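Long-range contact in transcriptional activator PlcR protein (PDB 3U3W), which binds DNA and activates transcription of virulence genes when the quorum-sensing signal peptide PapR occupies its helical-repeat domain: residues Asp130-Leu142 against Ile157-Tyr170. Sequence-based numbering, arbitrary orientation.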
# COMPACT_ATOMS: atom_id res chain seq x y z
N ASP A 130 -15.33 6.82 30.08
CA ASP A 130 -14.26 7.71 30.49
C ASP A 130 -12.91 7.17 30.04
O ASP A 130 -12.76 5.96 29.81
CB ASP A 130 -14.30 7.99 32.02
CG ASP A 130 -13.85 6.82 32.85
OD1 ASP A 130 -12.67 6.45 32.77
OD2 ASP A 130 -14.66 6.27 33.63
N TYR A 131 -11.94 8.07 29.91
CA TYR A 131 -10.64 7.73 29.35
C TYR A 131 -9.99 6.53 30.04
O TYR A 131 -9.30 5.74 29.40
CB TYR A 131 -9.69 8.93 29.39
CG TYR A 131 -8.99 9.13 30.73
CD1 TYR A 131 -7.79 8.49 31.01
CD2 TYR A 131 -9.53 9.96 31.70
CE1 TYR A 131 -7.14 8.67 32.22
CE2 TYR A 131 -8.89 10.15 32.92
CZ TYR A 131 -7.70 9.50 33.17
OH TYR A 131 -7.07 9.69 34.38
N GLU A 132 -10.22 6.40 31.34
CA GLU A 132 -9.56 5.35 32.12
C GLU A 132 -10.12 3.97 31.82
O GLU A 132 -9.39 2.98 31.78
CB GLU A 132 -9.66 5.65 33.62
CG GLU A 132 -9.14 4.54 34.53
CD GLU A 132 -8.97 5.01 35.99
OE1 GLU A 132 -8.46 6.14 36.20
OE2 GLU A 132 -9.36 4.26 36.91
N TYR A 133 -11.43 3.92 31.59
CA TYR A 133 -12.08 2.65 31.31
C TYR A 133 -11.74 2.20 29.89
O TYR A 133 -11.45 1.03 29.64
CB TYR A 133 -13.59 2.80 31.52
CG TYR A 133 -14.38 1.57 31.15
CD1 TYR A 133 -14.62 0.56 32.08
CD2 TYR A 133 -14.91 1.42 29.88
CE1 TYR A 133 -15.36 -0.56 31.75
CE2 TYR A 133 -15.65 0.32 29.53
CZ TYR A 133 -15.87 -0.67 30.47
OH TYR A 133 -16.61 -1.78 30.11
N CYS A 134 -11.74 3.15 28.96
CA CYS A 134 -11.30 2.88 27.60
C CYS A 134 -9.90 2.23 27.57
O CYS A 134 -9.70 1.18 26.96
CB CYS A 134 -11.33 4.16 26.77
SG CYS A 134 -11.06 3.89 25.03
N ILE A 135 -8.94 2.85 28.25
CA ILE A 135 -7.58 2.33 28.29
C ILE A 135 -7.52 0.91 28.85
O ILE A 135 -6.82 0.05 28.29
CB ILE A 135 -6.66 3.24 29.13
CG1 ILE A 135 -6.36 4.52 28.36
CG2 ILE A 135 -5.39 2.52 29.51
CD1 ILE A 135 -5.61 5.54 29.16
N LEU A 136 -8.24 0.67 29.94
CA LEU A 136 -8.24 -0.66 30.54
C LEU A 136 -8.83 -1.72 29.61
O LEU A 136 -8.35 -2.85 29.57
CB LEU A 136 -9.00 -0.65 31.88
CG LEU A 136 -8.26 0.03 33.04
CD1 LEU A 136 -9.18 0.29 34.24
CD2 LEU A 136 -7.03 -0.78 33.46
N GLU A 137 -9.87 -1.36 28.87
CA GLU A 137 -10.46 -2.29 27.91
C GLU A 137 -9.48 -2.56 26.75
O GLU A 137 -9.30 -3.70 26.33
CB GLU A 137 -11.79 -1.77 27.40
CG GLU A 137 -12.90 -1.81 28.44
CD GLU A 137 -12.99 -3.15 29.16
OE1 GLU A 137 -12.95 -4.21 28.50
OE2 GLU A 137 -13.09 -3.14 30.41
N LEU A 138 -8.86 -1.50 26.26
CA LEU A 138 -7.84 -1.63 25.23
C LEU A 138 -6.68 -2.53 25.67
O LEU A 138 -6.26 -3.42 24.94
CB LEU A 138 -7.34 -0.26 24.79
CG LEU A 138 -8.41 0.45 23.99
CD1 LEU A 138 -7.94 1.82 23.57
CD2 LEU A 138 -8.76 -0.40 22.79
N LYS A 139 -6.17 -2.30 26.88
CA LYS A 139 -5.09 -3.14 27.41
C LYS A 139 -5.49 -4.61 27.47
O LYS A 139 -4.64 -5.49 27.34
CB LYS A 139 -4.62 -2.63 28.78
CG LYS A 139 -3.71 -1.42 28.68
CD LYS A 139 -3.28 -0.87 30.03
CE LYS A 139 -2.06 0.03 29.86
NZ LYS A 139 -1.72 0.83 31.07
N LYS A 140 -6.77 -4.88 27.64
CA LYS A 140 -7.26 -6.24 27.75
C LYS A 140 -7.24 -6.94 26.39
O LYS A 140 -6.95 -8.13 26.31
CB LYS A 140 -8.65 -6.28 28.40
CG LYS A 140 -8.61 -6.31 29.94
CD LYS A 140 -9.98 -6.01 30.58
CE LYS A 140 -11.11 -6.81 29.94
NZ LYS A 140 -12.44 -6.51 30.57
N LEU A 141 -7.56 -6.20 25.34
CA LEU A 141 -7.38 -6.69 23.98
C LEU A 141 -5.92 -7.06 23.74
O LEU A 141 -5.63 -8.08 23.13
CB LEU A 141 -7.83 -5.65 22.95
CG LEU A 141 -9.26 -5.13 23.06
CD1 LEU A 141 -9.60 -4.14 21.92
CD2 LEU A 141 -10.25 -6.28 23.10
N LEU A 142 -4.99 -6.25 24.22
CA LEU A 142 -3.56 -6.58 24.09
C LEU A 142 -3.24 -7.85 24.83
O LEU A 142 -2.52 -8.70 24.31
CB LEU A 142 -2.67 -5.47 24.66
CG LEU A 142 -2.78 -4.11 23.99
CD1 LEU A 142 -1.67 -3.22 24.51
CD2 LEU A 142 -2.72 -4.22 22.46
N ILE A 157 -3.71 -0.63 18.40
CA ILE A 157 -4.32 -0.52 19.72
C ILE A 157 -3.40 0.26 20.71
O ILE A 157 -3.87 1.12 21.46
CB ILE A 157 -4.73 -1.93 20.25
CG1 ILE A 157 -5.84 -2.50 19.36
CG2 ILE A 157 -5.21 -1.86 21.71
CD1 ILE A 157 -6.11 -3.98 19.56
N GLU A 158 -2.10 -0.02 20.67
CA GLU A 158 -1.16 0.75 21.47
C GLU A 158 -1.16 2.23 21.11
O GLU A 158 -0.99 3.08 21.99
CB GLU A 158 0.25 0.16 21.37
CG GLU A 158 0.39 -1.13 22.16
CD GLU A 158 1.65 -1.89 21.79
OE1 GLU A 158 1.59 -3.14 21.70
OE2 GLU A 158 2.69 -1.24 21.60
N ASN A 159 -1.35 2.54 19.83
CA ASN A 159 -1.37 3.92 19.40
C ASN A 159 -2.58 4.62 19.99
O ASN A 159 -2.46 5.71 20.51
CB ASN A 159 -1.32 4.04 17.87
CG ASN A 159 -1.59 5.48 17.39
OD1 ASN A 159 -0.71 6.34 17.38
ND2 ASN A 159 -2.82 5.73 17.02
N ALA A 160 -3.75 3.99 19.91
CA ALA A 160 -4.95 4.52 20.59
C ALA A 160 -4.73 4.75 22.10
O ALA A 160 -5.00 5.82 22.62
CB ALA A 160 -6.17 3.61 20.36
N ILE A 161 -4.20 3.74 22.79
CA ILE A 161 -3.85 3.89 24.19
C ILE A 161 -2.95 5.11 24.42
O ILE A 161 -3.20 5.92 25.31
CB ILE A 161 -3.19 2.62 24.75
CG1 ILE A 161 -4.22 1.48 24.82
CG2 ILE A 161 -2.59 2.90 26.11
CD1 ILE A 161 -3.62 0.09 25.10
N ALA A 162 -1.90 5.25 23.61
CA ALA A 162 -0.97 6.37 23.76
C ALA A 162 -1.62 7.75 23.52
O ALA A 162 -1.31 8.72 24.21
CB ALA A 162 0.23 6.18 22.86
N ASN A 163 -2.54 7.81 22.55
CA ASN A 163 -3.30 9.02 22.26
C ASN A 163 -4.15 9.45 23.45
O ASN A 163 -4.32 10.63 23.70
CB ASN A 163 -4.26 8.80 21.07
CG ASN A 163 -3.55 8.80 19.72
OD1 ASN A 163 -2.39 9.19 19.61
ND2 ASN A 163 -4.26 8.39 18.68
N ILE A 164 -4.71 8.47 24.14
CA ILE A 164 -5.66 8.75 25.20
C ILE A 164 -4.94 9.23 26.47
O ILE A 164 -5.38 10.20 27.09
CB ILE A 164 -6.57 7.55 25.47
CG1 ILE A 164 -7.43 7.27 24.23
CG2 ILE A 164 -7.46 7.81 26.71
CD1 ILE A 164 -8.21 5.98 24.31
N TYR A 165 -3.85 8.56 26.82
CA TYR A 165 -2.94 9.07 27.86
C TYR A 165 -2.57 10.51 27.54
O TYR A 165 -2.64 11.39 28.40
CB TYR A 165 -1.65 8.24 27.93
CG TYR A 165 -1.74 6.97 28.74
CD1 TYR A 165 -2.36 6.95 29.98
CD2 TYR A 165 -1.19 5.77 28.27
CE1 TYR A 165 -2.44 5.78 30.73
CE2 TYR A 165 -1.26 4.60 29.01
CZ TYR A 165 -1.89 4.61 30.25
OH TYR A 165 -1.97 3.46 31.01
N ALA A 166 -2.20 10.75 26.29
CA ALA A 166 -1.65 12.05 25.95
C ALA A 166 -2.67 13.17 26.03
O ALA A 166 -2.36 14.28 26.46
CB ALA A 166 -0.95 12.03 24.58
N GLU A 167 -3.90 12.92 25.62
CA GLU A 167 -4.85 14.01 25.61
C GLU A 167 -5.58 14.19 26.95
O GLU A 167 -6.39 15.10 27.11
CB GLU A 167 -5.80 13.91 24.42
CG GLU A 167 -6.86 12.86 24.49
CD GLU A 167 -7.83 12.99 23.32
OE1 GLU A 167 -7.70 13.97 22.55
OE2 GLU A 167 -8.71 12.12 23.18
N ASN A 168 -5.25 13.32 27.91
CA ASN A 168 -5.76 13.44 29.26
C ASN A 168 -4.66 13.78 30.30
O ASN A 168 -4.75 13.39 31.47
CB ASN A 168 -6.53 12.17 29.66
CG ASN A 168 -7.80 12.00 28.86
OD1 ASN A 168 -8.87 12.48 29.26
ND2 ASN A 168 -7.71 11.32 27.72
N GLY A 169 -3.63 14.50 29.86
CA GLY A 169 -2.61 15.00 30.78
C GLY A 169 -1.41 14.11 31.07
O GLY A 169 -0.39 14.58 31.60
N TYR A 170 -1.52 12.82 30.74
CA TYR A 170 -0.44 11.86 30.97
C TYR A 170 0.62 11.86 29.86
O TYR A 170 0.92 10.82 29.27
CB TYR A 170 -1.02 10.46 31.17
CG TYR A 170 -1.87 10.38 32.40
CD1 TYR A 170 -1.30 10.06 33.63
CD2 TYR A 170 -3.23 10.65 32.35
CE1 TYR A 170 -2.08 10.00 34.77
CE2 TYR A 170 -4.01 10.59 33.49
CZ TYR A 170 -3.42 10.27 34.70
OH TYR A 170 -4.19 10.21 35.84
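Leu138 and Ile164 are the two knobs of an antiparallel helix-helix contact in the tetratricopeptide-like domain of PlcR, where helix 131-143 packs on helix 153-167; the axes of segments 131-142 and 157-167 come within 9.8 Å and run at 159°. Leu138 sits among Ile157, Ala160, Ile161 and Ile164, its CB 3.6 Å from Ile161 CG1; the small Ala160 lets CD1 of the leucine come down over its methyl. Ile164 answers by entering the hole formed by Tyr131, Cys134, Ile135 and Leu138, with its CD1 on the slim thiol of Cys134. At one end, Leu142 closes over Ile157, CD2 to CG2 at 3.5 Å.

Along one flank, Ile135 extends its CD1 over a face of the Tyr165 ring, 3.8 Å from the centroid. The ring's hydroxyl is met at the edge by Lys139, whose extended chain crosses Ile161 CD1 with its CG and brings NZ within 2.6 Å of Tyr165 OH, so this lysine contributes both aliphatic length and a donor. At the other end, Tyr131 turns CG between the backbone N and the carbonyl carbon (chi1 83°), which lays its ring against Asn168, ring and amide planes 19° apart. Asn168 ND2 gives an almost straight bond to Ile164 O, which steadies the amide beneath the ring. Tyr131 OH and Tyr170 OH share a longer hydrogen bond of 3.3 Å.

Helix 109-125 backs the pair through Tyr124, which touches Tyr131 and Cys134, while helices 171-187 and 192-208 pack on helix 153-167, whose Asn159 hydrogen-bonds the bound peptide's backbone, Asn163 doing so weakly.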